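Local coordinates for protein porin (Acinetobacter baumannii AB307-0294, PDB 5DL7) that probably acts as a porin, a beta-barrel channel that lets small molecules cross the outer membrane, at residues 240-246 and 268-274; 278-284 and 320-326; 189-195 and 258-262; 185-189 and 291-295. All blocks are in the same frame, centred on the assembly; numbering follows the deposited sequence.

Contact 1. Residues 240-246 and 268-274; sequences LNFLSDV and SGLFGLN
Strands 240-246 and 268-274 run antiparallel; the segment axes approach to 4.6 Å, with 167° between directions. Hydrogen-bonded pairs are N241-N274, L243-G272 and D245-L270. F242-L273, S244-F271 and V246-G269 are the non-hydrogen-bonded pairs. The backbone hydrogen bonds N241 N to N274 O, N274 N to N241 O, L243 N to G272 O and G272 N to L243 O are all 2.9 Å. Those of D245 N to L270 O and L270 N to D245 O are 3.0 and 2.9 Å. This is a hairpin of the porin barrel, and its sheet continues through strands 223-235 and 278-288. One face carries F242, S244, V246, F271 and L273. F242 is t, with CZ 4.0 Å from F271 CD1; L273 (m, t) has CD2 at the edge of the F242 ring. S244 (p) has CB 3.9 Å from F271 CD1. F271 is m, which places CZ 3.6 Å from CG2 of V246 (t). A CB on G269 would clash with the F271 ring. The other face is more polar. ND2 of N241 (m) donates to OD1 of N274 (t) at 3.2 Å, and N274 ND2 is hydrogen-bonded to T279 OG1. L243 (m, t) brings CD2 to 4.4 Å from N274 CB. D245 (t) is in a salt bridge with R247. L270 (t, p) and D245 both touch V304 of a loop.

Contact 2. Residues 278-284 and 320-326; sequences HTVSLGY and YSIRYEY. With C8E ((hydroxyethyloxy)tri(ethyloxy)octane), chain F; C8E ((hydroxyethyloxy)tri(ethyloxy)octane), chain I; C8E ((hydroxyethyloxy)tri(ethyloxy)octane), chain H.
At the middle of one face, L282 CD2 packs 3.8 Å from I322 CG1, and V280 CG2 lies 3.9 Å from Y324 CD1. V280 and I322 are t; L282 is m, t. The strands are antiparallel at 162°, and the segment axes approach to 4.5 Å. Hydrogen-bonded pairs are T279-E325, S281-R323 and G283-S321, with T279 N to E325 O 2.9 Å, S281 N to R323 O 2.8 Å and G283 N to S321 O 2.9 Å. At one end of the apolar row the edge of Y284 (t) meets the face of Y320 (m), centroids 5.3 Å apart. At the other end H278 (m), Y324 (t) and Y326 (t) cluster. H278 ND1 to Y324 OH is a 2.7 Å hydrogen bond, and H278 NE2 donates to O18 of C8E (chain F) at 2.7 Å. The opposite face is polar. R323 NE to E325 OE2 is a 2.8 Å salt bridge. A water bonds T279 O (3.0 Å), S281 OG (2.7 Å) and E325 OE2 (2.6 Å). The detergent C8E on the first face is consistent with a membrane-facing surface, and H278, Y324 and Y326 with an aromatic girdle; the charged, hydrated face suits the barrel interior.

Contact 3. Residues 189-195 and 258-262; sequences FNKAATT and KIGEV. With CA (calcium ion), chain B.
This is a loop-to-loop contact at one end of the barrel, beside a calcium site. Neither segment has regular structure beyond a weak strand at about 193-194. The two segments come closest at N190 and I259, whose CA atoms are 4.9 Å apart, and N190 N donates to I259 O at 2.9 Å. I259 is the centre of the apolar packing. Its side chain (p, t) puts CD1 over the face of the F189 ring, a CH-pi contact with CD1 3.9 Å from the centroid. F189 is m. I259 CG2 sits 3.5 Å from A193 CB, and V262 CG2 is 4.0 Å from F189 CE1. K258 (m, then t throughout) stretches so that NZ donates to T194 O at 2.9 Å. G260 has phi 82° and psi -154°, which calls for glycine, and a CB there would clash with N190 ND2. OE1 and OE2 of E261 lie 2.5 and 2.4 Å from the calcium ion. Four waters also bind the ion. One of them donates to V262 O at 2.7 Å, and E253 is the other protein residue of the site. Residues 258-262 lie in the loop between strands 240-253 and 263-275. Across from them, strand 193-194 pairs antiparallel with 181-182. Backbone hydrogen bonds join A193 to T182, T195 to V180, and K258 to D221 just before strand 223-235.

Contact 4. Residues 185-189 and 291-295; sequences INHRF and TGLPF
T291 begins the second segment. Its OG1 donates to G292 O at 2.9 Å, accepts from D263 N and lies 3.5 Å from F189 CE1, at the edge of that ring. The CA atoms of G292 and R188 are nearest, 6.2 Å apart; G292 CA is 3.8 Å from R188 CD, and a CB would clash there. One water donates to R188 O at 2.8 Å and accepts from G292 N at 2.9 Å. The CA-to-CB bond of L293 points away from 185-189, but its O accepts from R188 NH1 at 3.3 Å. R188 is t, t, m; NH1 makes a salt bridge with D311 and NH2 a hydrogen bond with N314. P294 CB is 3.7 Å from F189 (m) CZ. F295 (p) brings CZ to 3.5 Å from CD1 of I185 (m, t). A compact turn at 185-189 (phi/psi N186 53/37°, H187 47/41°, R188 -62/-37°; weak R188 N to I185 O bond, 3.0 Å) thus meets the extended 291-295, combining apolar ring contacts with a buried arginine whose charge is met by D311.

Overall arrangement
Following the chain, contact 4 opens first at 185-189, and contact 3 opens at once from the shared residue F189. Contact 1 opens at 240-246. Contact 3 then closes at 258-262, so it crosses contact 1, which closes at 268-274 as a hairpin. Contact 2 opens at 278-284, contact 4 closes at 291-295 and contact 2 closes at 320-326; these two cross. Contacts 1 and 3 both lie within the span of contact 4. Contacts 1 and 2 adjoin in the barrel wall, with F271 O and L282 N 2.8 Å apart. Contacts 3 and 4 tie loops together at one end of the barrel, their centres about 9 Å apart.

Contact 1. Residues 240-246 and 268-274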
# COMPACT_ATOMS: atom_id res chain seq x y z
N LEU A 240 12.01 1.03 -27.30
CA LEU A 240 12.27 0.24 -26.14
C LEU A 240 12.57 1.16 -24.97
O LEU A 240 13.34 2.09 -25.12
CB LEU A 240 13.48 -0.62 -26.50
CG LEU A 240 14.01 -1.57 -25.46
CD1 LEU A 240 12.88 -2.58 -25.23
CD2 LEU A 240 15.31 -2.29 -25.85
N ASN A 241 11.87 0.95 -23.84
CA ASN A 241 12.06 1.74 -22.65
C ASN A 241 12.59 0.83 -21.55
O ASN A 241 12.27 -0.41 -21.48
CB ASN A 241 10.76 2.38 -22.19
CG ASN A 241 10.14 3.26 -23.24
OD1 ASN A 241 10.82 4.10 -23.73
ND2 ASN A 241 9.01 2.86 -23.79
N PHE A 242 13.51 1.37 -20.74
CA PHE A 242 14.12 0.65 -19.59
C PHE A 242 13.56 1.24 -18.32
O PHE A 242 13.61 2.43 -18.09
CB PHE A 242 15.59 0.84 -19.60
CG PHE A 242 16.25 0.44 -18.29
CD1 PHE A 242 16.17 -0.84 -17.86
CD2 PHE A 242 16.91 1.37 -17.53
CE1 PHE A 242 16.70 -1.25 -16.57
CE2 PHE A 242 17.48 1.00 -16.29
CZ PHE A 242 17.35 -0.32 -15.82
N LEU A 243 12.82 0.44 -17.58
CA LEU A 243 12.10 0.88 -16.40
C LEU A 243 12.90 0.43 -15.15
O LEU A 243 13.45 -0.71 -15.08
CB LEU A 243 10.71 0.30 -16.34
CG LEU A 243 9.73 0.35 -17.51
CD1 LEU A 243 8.30 0.19 -17.10
CD2 LEU A 243 9.89 1.49 -18.36
N SER A 244 12.87 1.23 -14.10
CA SER A 244 13.61 0.91 -12.83
C SER A 244 12.86 1.47 -11.67
O SER A 244 12.22 2.53 -11.72
CB SER A 244 15.14 1.42 -12.87
OG SER A 244 15.03 2.81 -13.09
N ASP A 245 12.92 0.75 -10.55
CA ASP A 245 12.43 1.25 -9.28
C ASP A 245 13.28 0.59 -8.23
O ASP A 245 13.21 -0.66 -8.10
CB ASP A 245 11.01 0.81 -9.09
CG ASP A 245 10.29 1.43 -7.80
OD1 ASP A 245 10.91 1.93 -6.89
OD2 ASP A 245 9.06 1.69 -7.95
N VAL A 246 14.02 1.39 -7.48
CA VAL A 246 14.97 0.87 -6.51
C VAL A 246 14.72 1.56 -5.20
O VAL A 246 14.54 2.77 -5.15
CB VAL A 246 16.45 1.06 -6.96
CG1 VAL A 246 17.47 0.77 -5.89
CG2 VAL A 246 16.78 0.28 -8.22
N SER A 268 15.67 -3.24 -2.49
CA SER A 268 14.78 -3.88 -3.46
C SER A 268 14.83 -3.15 -4.78
O SER A 268 15.05 -1.93 -4.82
CB SER A 268 13.39 -4.00 -2.91
OG SER A 268 12.74 -2.80 -2.54
N GLY A 269 14.69 -3.93 -5.84
CA GLY A 269 14.72 -3.28 -7.20
C GLY A 269 13.86 -4.11 -8.13
O GLY A 269 13.81 -5.35 -8.07
N LEU A 270 13.20 -3.44 -9.01
CA LEU A 270 12.48 -4.03 -10.12
C LEU A 270 12.96 -3.35 -11.40
O LEU A 270 12.93 -2.07 -11.48
CB LEU A 270 10.98 -3.84 -9.98
CG LEU A 270 10.11 -4.57 -11.04
CD1 LEU A 270 10.05 -6.08 -10.87
CD2 LEU A 270 8.68 -3.99 -10.90
N PHE A 271 13.40 -4.13 -12.35
CA PHE A 271 13.97 -3.62 -13.59
C PHE A 271 13.25 -4.23 -14.77
O PHE A 271 13.10 -5.45 -14.85
CB PHE A 271 15.43 -3.93 -13.68
CG PHE A 271 16.21 -3.48 -12.48
CD1 PHE A 271 16.62 -2.17 -12.38
CD2 PHE A 271 16.43 -4.34 -11.43
CE1 PHE A 271 17.31 -1.73 -11.25
CE2 PHE A 271 17.14 -3.89 -10.27
CZ PHE A 271 17.60 -2.59 -10.23
N GLY A 272 12.78 -3.43 -15.73
CA GLY A 272 11.97 -3.90 -16.79
C GLY A 272 12.32 -3.35 -18.16
O GLY A 272 12.99 -2.33 -18.28
N LEU A 273 12.03 -4.15 -19.18
CA LEU A 273 12.04 -3.68 -20.57
C LEU A 273 10.60 -3.62 -21.04
O LEU A 273 9.90 -4.68 -21.05
CB LEU A 273 12.86 -4.67 -21.39
CG LEU A 273 14.39 -4.64 -21.00
CD1 LEU A 273 15.19 -5.58 -21.88
CD2 LEU A 273 14.92 -3.24 -21.42
N ASN A 274 10.22 -2.49 -21.66
CA ASN A 274 8.94 -2.19 -22.30
C ASN A 274 9.08 -2.02 -23.75
O ASN A 274 9.89 -1.19 -24.20
CB ASN A 274 8.36 -0.98 -21.61
CG ASN A 274 7.07 -0.50 -22.25
OD1 ASN A 274 7.13 0.31 -23.16
ND2 ASN A 274 5.92 -1.06 -21.91

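Contact 2. Residues 278-284 and 320-326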
# COMPACT_ATOMS: atom_id res chain seq x y z
N HIS A 278 4.22 -4.52 -24.29
CA HIS A 278 4.75 -5.53 -23.39
C HIS A 278 5.74 -4.98 -22.38
O HIS A 278 6.56 -4.19 -22.79
CB HIS A 278 5.49 -6.72 -24.10
CG HIS A 278 4.73 -7.35 -25.20
ND1 HIS A 278 3.86 -8.38 -25.01
CD2 HIS A 278 4.69 -7.07 -26.54
CE1 HIS A 278 3.30 -8.71 -26.16
NE2 HIS A 278 3.77 -7.91 -27.12
N THR A 279 5.76 -5.51 -21.18
CA THR A 279 6.79 -5.23 -20.21
C THR A 279 7.23 -6.57 -19.60
O THR A 279 6.44 -7.22 -18.95
CB THR A 279 6.41 -4.16 -19.15
OG1 THR A 279 5.73 -3.03 -19.76
CG2 THR A 279 7.52 -3.77 -18.34
N VAL A 280 8.54 -6.80 -19.63
CA VAL A 280 9.12 -7.93 -18.89
C VAL A 280 10.00 -7.40 -17.84
O VAL A 280 10.95 -6.63 -18.14
CB VAL A 280 9.84 -8.98 -19.78
CG1 VAL A 280 10.48 -10.08 -18.91
CG2 VAL A 280 8.87 -9.60 -20.71
N SER A 281 9.87 -7.87 -16.58
CA SER A 281 10.71 -7.30 -15.55
C SER A 281 11.34 -8.37 -14.64
O SER A 281 10.79 -9.51 -14.52
CB SER A 281 9.95 -6.38 -14.62
OG SER A 281 9.22 -5.34 -15.36
N LEU A 282 12.40 -8.05 -14.02
CA LEU A 282 13.00 -8.91 -13.02
C LEU A 282 13.14 -8.09 -11.79
O LEU A 282 13.51 -6.91 -11.76
CB LEU A 282 14.39 -9.43 -13.51
CG LEU A 282 14.44 -10.24 -14.78
CD1 LEU A 282 15.90 -10.40 -15.13
CD2 LEU A 282 13.77 -11.62 -14.53
N GLY A 283 12.92 -8.76 -10.62
CA GLY A 283 12.94 -8.15 -9.33
C GLY A 283 13.90 -8.88 -8.36
O GLY A 283 14.17 -10.12 -8.47
N TYR A 284 14.53 -8.17 -7.44
CA TYR A 284 15.38 -8.70 -6.41
C TYR A 284 15.17 -7.93 -5.14
O TYR A 284 15.04 -6.67 -5.18
CB TYR A 284 16.88 -8.66 -6.77
CG TYR A 284 17.71 -9.33 -5.76
CD1 TYR A 284 17.64 -10.71 -5.60
CD2 TYR A 284 18.41 -8.64 -4.93
CE1 TYR A 284 18.44 -11.40 -4.66
CE2 TYR A 284 19.25 -9.30 -4.00
CZ TYR A 284 19.15 -10.66 -3.83
OH TYR A 284 20.00 -11.33 -2.86
N TYR A 320 13.61 -13.31 -5.26
CA TYR A 320 13.81 -13.34 -6.75
C TYR A 320 12.46 -13.29 -7.36
O TYR A 320 11.63 -14.14 -7.10
CB TYR A 320 14.57 -14.61 -7.17
CG TYR A 320 15.82 -14.82 -6.39
CD1 TYR A 320 15.73 -15.48 -5.13
CD2 TYR A 320 17.06 -14.41 -6.84
CE1 TYR A 320 16.88 -15.73 -4.42
CE2 TYR A 320 18.25 -14.73 -6.09
CZ TYR A 320 18.08 -15.33 -4.90
OH TYR A 320 19.18 -15.63 -4.06
N SER A 321 12.24 -12.38 -8.35
CA SER A 321 10.92 -12.36 -9.01
C SER A 321 11.03 -12.04 -10.52
O SER A 321 12.03 -11.54 -11.02
CB SER A 321 9.99 -11.29 -8.37
OG SER A 321 10.45 -10.00 -8.81
N ILE A 322 9.99 -12.38 -11.16
CA ILE A 322 9.88 -12.12 -12.62
C ILE A 322 8.43 -11.72 -12.87
O ILE A 322 7.52 -12.18 -12.21
CB ILE A 322 10.29 -13.29 -13.43
CG1 ILE A 322 10.28 -12.94 -14.94
CG2 ILE A 322 9.46 -14.55 -13.17
CD1 ILE A 322 10.94 -13.99 -15.80
N ARG A 323 8.18 -10.80 -13.82
CA ARG A 323 6.88 -10.23 -14.08
C ARG A 323 6.71 -9.99 -15.51
O ARG A 323 7.64 -9.59 -16.20
CB ARG A 323 6.84 -8.88 -13.35
CG ARG A 323 5.56 -8.18 -13.43
CD ARG A 323 5.82 -6.77 -12.84
NE ARG A 323 4.63 -5.84 -13.09
CZ ARG A 323 3.82 -5.30 -12.12
NH1 ARG A 323 4.05 -5.49 -10.80
NH2 ARG A 323 2.81 -4.52 -12.45
N TYR A 324 5.51 -10.22 -15.97
CA TYR A 324 5.09 -9.98 -17.37
C TYR A 324 3.81 -9.22 -17.38
O TYR A 324 2.90 -9.52 -16.68
CB TYR A 324 4.90 -11.29 -18.16
CG TYR A 324 4.35 -10.99 -19.53
CD1 TYR A 324 5.08 -10.37 -20.53
CD2 TYR A 324 3.01 -11.17 -19.82
CE1 TYR A 324 4.52 -10.04 -21.78
CE2 TYR A 324 2.47 -10.83 -21.02
CZ TYR A 324 3.23 -10.28 -22.02
OH TYR A 324 2.55 -9.95 -23.20
N GLU A 325 3.74 -8.16 -18.17
CA GLU A 325 2.51 -7.40 -18.35
C GLU A 325 2.31 -7.01 -19.84
O GLU A 325 3.25 -6.76 -20.54
CB GLU A 325 2.34 -6.09 -17.44
CG GLU A 325 3.45 -5.30 -17.39
CD GLU A 325 3.70 -4.66 -15.92
OE1 GLU A 325 2.71 -4.08 -15.37
OE2 GLU A 325 4.94 -4.59 -15.56
N TYR A 326 1.04 -6.88 -20.10
CA TYR A 326 0.59 -6.36 -21.45
C TYR A 326 -0.53 -5.38 -21.26
O TYR A 326 -1.50 -5.54 -20.46
CB TYR A 326 0.13 -7.56 -22.36
CG TYR A 326 -0.07 -7.08 -23.78
CD1 TYR A 326 1.05 -6.80 -24.56
CD2 TYR A 326 -1.32 -6.99 -24.33
CE1 TYR A 326 0.88 -6.36 -25.87
CE2 TYR A 326 -1.53 -6.61 -25.67
CZ TYR A 326 -0.39 -6.26 -26.39
OH TYR A 326 -0.44 -5.86 -27.75
C1 C8E F . -9.99 -11.16 -23.29
C2 C8E F . -8.49 -11.46 -23.29
C3 C8E F . -7.88 -11.73 -21.89
C4 C8E F . -6.42 -12.14 -22.09
C5 C8E F . -5.60 -12.44 -20.86
C6 C8E F . -4.35 -13.20 -21.09
C7 C8E F . -3.34 -12.34 -21.71
C8 C8E F . -2.09 -13.04 -21.78
O9 C8E F . -1.66 -11.89 -22.46
C10 C8E F . -0.55 -11.49 -23.24
C11 C8E F . -1.27 -11.03 -24.44
O12 C8E F . -0.57 -10.39 -25.54
C13 C8E F . -0.39 -11.14 -26.80
C14 C8E F . -0.25 -10.22 -28.03
O15 C8E F . 1.02 -10.31 -28.77
C16 C8E F . 1.27 -9.18 -29.64
C17 C8E F . 2.71 -9.16 -30.21
O18 C8E F . 3.70 -8.16 -29.85
C19 C8E F . 3.40 -6.75 -30.09
C20 C8E F . 1.99 -6.36 -29.58
O21 C8E F . 1.65 -5.08 -29.04
C1 C8E I . 11.54 -17.86 -25.52
C2 C8E I . 10.70 -17.28 -24.41
C3 C8E I . 9.73 -18.35 -23.92
C4 C8E I . 9.03 -17.95 -22.63
C5 C8E I . 7.55 -17.74 -22.87
C6 C8E I . 6.78 -16.90 -21.94
C7 C8E I . 5.86 -15.99 -22.66
C8 C8E I . 5.11 -15.08 -21.70
O9 C8E I . 5.01 -13.83 -22.42
C10 C8E I . 3.97 -13.94 -23.39
C11 C8E I . 4.17 -12.89 -24.39
O12 C8E I . 3.30 -12.89 -25.58
C13 C8E I . 4.19 -12.11 -26.50
C14 C8E I . 3.81 -11.67 -27.92
O15 C8E I . 5.03 -11.61 -28.82
C1 C8E H . 4.76 -15.72 -14.00
C2 C8E H . 5.76 -14.84 -14.62
C3 C8E H . 5.85 -15.16 -16.07
C4 C8E H . 7.07 -14.54 -16.65
C5 C8E H . 7.15 -14.40 -18.13
C6 C8E H . 8.48 -14.56 -18.84
C7 C8E H . 8.58 -13.68 -20.09
C8 C8E H . 9.61 -14.01 -21.21
O9 C8E H . 9.39 -13.02 -22.25
C10 C8E H . 10.04 -13.03 -23.53
C11 C8E H . 9.12 -12.43 -24.61
O12 C8E H . 8.29 -11.33 -24.12
C13 C8E H . 7.49 -10.63 -25.08
C14 C8E H . 8.34 -9.69 -25.95
O15 C8E H . 7.52 -9.03 -26.91
C16 C8E H . 7.96 -9.16 -28.30
O HOH W 1 6.78 -6.30 -16.14
O HOH W 2 21.54 -13.34 -3.92

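Contact 3. Residues 189-195 and 258-262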
# COMPACT_ATOMS: atom_id res chain seq x y z
N PHE A 189 9.68 -8.66 15.76
CA PHE A 189 10.07 -7.88 16.89
C PHE A 189 9.47 -8.38 18.17
O PHE A 189 8.81 -9.44 18.19
CB PHE A 189 9.75 -6.39 16.60
CG PHE A 189 10.25 -5.85 15.32
CD1 PHE A 189 11.63 -5.60 15.12
CD2 PHE A 189 9.43 -5.69 14.25
CE1 PHE A 189 12.13 -5.19 13.90
CE2 PHE A 189 9.91 -5.20 13.03
CZ PHE A 189 11.22 -4.97 12.84
N ASN A 190 9.72 -7.69 19.30
CA ASN A 190 9.30 -8.23 20.59
C ASN A 190 7.79 -8.18 20.71
O ASN A 190 7.26 -8.99 21.56
CB ASN A 190 9.79 -7.38 21.78
CG ASN A 190 11.33 -7.43 22.06
OD1 ASN A 190 11.91 -8.33 21.63
ND2 ASN A 190 11.74 -6.57 22.83
N LYS A 191 7.10 -7.22 20.11
CA LYS A 191 5.65 -7.06 20.25
C LYS A 191 5.22 -6.09 19.21
O LYS A 191 6.09 -5.43 18.66
CB LYS A 191 5.35 -6.53 21.68
CG LYS A 191 5.96 -5.13 22.01
CD LYS A 191 5.61 -4.71 23.44
CE LYS A 191 4.16 -4.40 23.57
NZ LYS A 191 4.00 -4.12 25.00
N ALA A 192 3.92 -5.96 19.02
CA ALA A 192 3.36 -4.81 18.30
C ALA A 192 3.31 -3.69 19.37
O ALA A 192 3.03 -3.94 20.56
CB ALA A 192 1.95 -5.16 17.81
N ALA A 193 3.58 -2.45 19.05
CA ALA A 193 3.60 -1.37 19.97
C ALA A 193 2.99 -0.11 19.42
O ALA A 193 2.93 0.09 18.23
CB ALA A 193 5.01 -1.02 20.41
N THR A 194 2.57 0.75 20.32
CA THR A 194 2.05 2.03 19.89
C THR A 194 2.85 3.12 20.60
O THR A 194 3.51 2.95 21.64
CB THR A 194 0.57 2.23 20.11
OG1 THR A 194 0.39 2.14 21.52
CG2 THR A 194 -0.31 1.19 19.42
N THR A 195 2.69 4.32 20.10
CA THR A 195 3.39 5.48 20.64
C THR A 195 2.67 6.77 20.35
O THR A 195 1.65 6.75 19.68
CB THR A 195 4.90 5.46 20.07
OG1 THR A 195 5.71 6.36 20.82
CG2 THR A 195 4.90 5.79 18.61
N LYS A 258 10.57 0.32 22.30
CA LYS A 258 9.39 -0.48 22.76
C LYS A 258 9.27 -1.78 22.11
O LYS A 258 8.56 -2.69 22.61
CB LYS A 258 8.14 0.34 22.47
CG LYS A 258 8.06 1.58 23.31
CD LYS A 258 6.75 2.30 22.99
CE LYS A 258 6.54 3.38 24.00
NZ LYS A 258 5.20 3.99 23.69
N ILE A 259 9.82 -2.04 20.92
CA ILE A 259 9.70 -3.33 20.16
C ILE A 259 11.07 -4.11 20.21
O ILE A 259 11.20 -5.16 19.62
CB ILE A 259 9.11 -3.31 18.77
CG1 ILE A 259 10.06 -2.56 17.75
CG2 ILE A 259 7.77 -2.52 18.79
CD1 ILE A 259 9.55 -2.49 16.36
N GLY A 260 11.91 -3.61 20.99
CA GLY A 260 13.27 -4.16 21.15
C GLY A 260 14.25 -3.71 20.10
O GLY A 260 14.05 -2.67 19.43
N GLU A 261 15.27 -4.51 19.88
CA GLU A 261 16.25 -4.29 18.82
C GLU A 261 15.62 -4.18 17.47
O GLU A 261 14.78 -4.96 17.07
CB GLU A 261 17.29 -5.33 18.88
CG GLU A 261 18.44 -5.25 17.88
CD GLU A 261 19.32 -3.99 18.08
OE1 GLU A 261 19.29 -3.32 19.12
OE2 GLU A 261 20.23 -3.82 17.15
N VAL A 262 16.08 -3.17 16.70
CA VAL A 262 15.71 -3.02 15.31
C VAL A 262 17.01 -2.76 14.57
O VAL A 262 17.72 -1.84 14.90
CB VAL A 262 14.72 -1.81 15.09
CG1 VAL A 262 14.44 -1.60 13.60
CG2 VAL A 262 13.45 -1.98 15.89
CA CA B . 20.64 -1.55 17.94
O HOH W 3 20.28 -1.16 15.60
O HOH W 4 22.89 -2.27 17.25
O HOH W 5 21.63 0.60 17.79
O HOH W 6 21.97 -1.76 19.95

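Contact 4. Residues 185-189 and 291-295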
# COMPACT_ATOMS: atom_id res chain seq x y z
N ILE A 185 4.86 -8.69 12.57
CA ILE A 185 4.63 -9.64 11.47
C ILE A 185 5.58 -10.84 11.67
O ILE A 185 6.82 -10.58 11.80
CB ILE A 185 4.87 -8.95 10.14
CG1 ILE A 185 3.78 -7.87 9.98
CG2 ILE A 185 4.83 -9.92 9.00
CD1 ILE A 185 4.19 -6.87 9.03
N ASN A 186 5.06 -12.06 11.74
CA ASN A 186 5.98 -13.19 11.93
C ASN A 186 6.90 -13.05 13.10
O ASN A 186 8.02 -13.58 13.10
CB ASN A 186 6.81 -13.53 10.68
CG ASN A 186 5.94 -13.77 9.44
OD1 ASN A 186 4.77 -14.18 9.53
ND2 ASN A 186 6.47 -13.44 8.27
N HIS A 187 6.36 -12.46 14.21
CA HIS A 187 7.16 -12.25 15.41
C HIS A 187 8.54 -11.63 15.13
O HIS A 187 9.51 -11.98 15.88
CB HIS A 187 7.31 -13.53 16.17
CG HIS A 187 6.02 -14.21 16.53
ND1 HIS A 187 5.27 -13.75 17.54
CD2 HIS A 187 5.25 -15.20 15.91
CE1 HIS A 187 4.13 -14.43 17.66
NE2 HIS A 187 4.09 -15.31 16.67
N ARG A 188 8.57 -10.70 14.24
CA ARG A 188 9.79 -10.02 13.78
C ARG A 188 10.52 -9.25 14.88
O ARG A 188 11.77 -9.23 15.03
CB ARG A 188 9.43 -9.12 12.62
CG ARG A 188 10.50 -8.40 11.91
CD ARG A 188 9.90 -7.78 10.62
NE ARG A 188 9.44 -8.79 9.70
CZ ARG A 188 8.72 -8.62 8.56
NH1 ARG A 188 8.32 -7.41 8.24
NH2 ARG A 188 8.33 -9.52 7.81
N PHE A 189 9.68 -8.66 15.76
CA PHE A 189 10.07 -7.88 16.89
C PHE A 189 9.47 -8.38 18.17
O PHE A 189 8.81 -9.44 18.19
CB PHE A 189 9.75 -6.39 16.60
CG PHE A 189 10.25 -5.85 15.32
CD1 PHE A 189 11.63 -5.60 15.12
CD2 PHE A 189 9.43 -5.69 14.25
CE1 PHE A 189 12.13 -5.19 13.90
CE2 PHE A 189 9.91 -5.20 13.03
CZ PHE A 189 11.22 -4.97 12.84
N THR A 291 17.44 -7.97 12.32
CA THR A 291 15.99 -8.04 12.19
C THR A 291 15.47 -7.92 10.86
O THR A 291 16.19 -7.40 9.97
CB THR A 291 15.30 -7.04 13.18
OG1 THR A 291 15.36 -5.64 12.63
CG2 THR A 291 15.83 -7.05 14.56
N GLY A 292 14.18 -8.10 10.68
CA GLY A 292 13.54 -7.74 9.47
C GLY A 292 13.23 -6.26 9.47
O GLY A 292 13.56 -5.48 10.32
N LEU A 293 12.53 -5.87 8.42
CA LEU A 293 12.17 -4.48 8.13
C LEU A 293 10.93 -3.99 8.95
O LEU A 293 9.90 -4.61 8.86
CB LEU A 293 11.77 -4.31 6.67
CG LEU A 293 11.39 -2.92 6.15
CD1 LEU A 293 12.54 -1.95 6.23
CD2 LEU A 293 10.73 -3.01 4.79
N PRO A 294 11.09 -2.96 9.72
CA PRO A 294 9.89 -2.32 10.35
C PRO A 294 9.21 -1.33 9.46
O PRO A 294 9.82 -0.68 8.62
CB PRO A 294 10.42 -1.57 11.60
CG PRO A 294 11.81 -1.11 11.08
CD PRO A 294 12.30 -2.19 10.12
N PHE A 295 7.89 -1.15 9.72
CA PHE A 295 7.08 -0.13 9.05
C PHE A 295 5.80 0.09 9.85
O PHE A 295 5.56 -0.73 10.75
CB PHE A 295 6.83 -0.46 7.54
CG PHE A 295 6.41 -1.90 7.26
CD1 PHE A 295 5.03 -2.21 7.28
CD2 PHE A 295 7.36 -2.88 6.93
CE1 PHE A 295 4.64 -3.48 7.03
CE2 PHE A 295 7.01 -4.18 6.75
CZ PHE A 295 5.62 -4.50 6.83
O HOH W 7 13.31 -9.91 12.77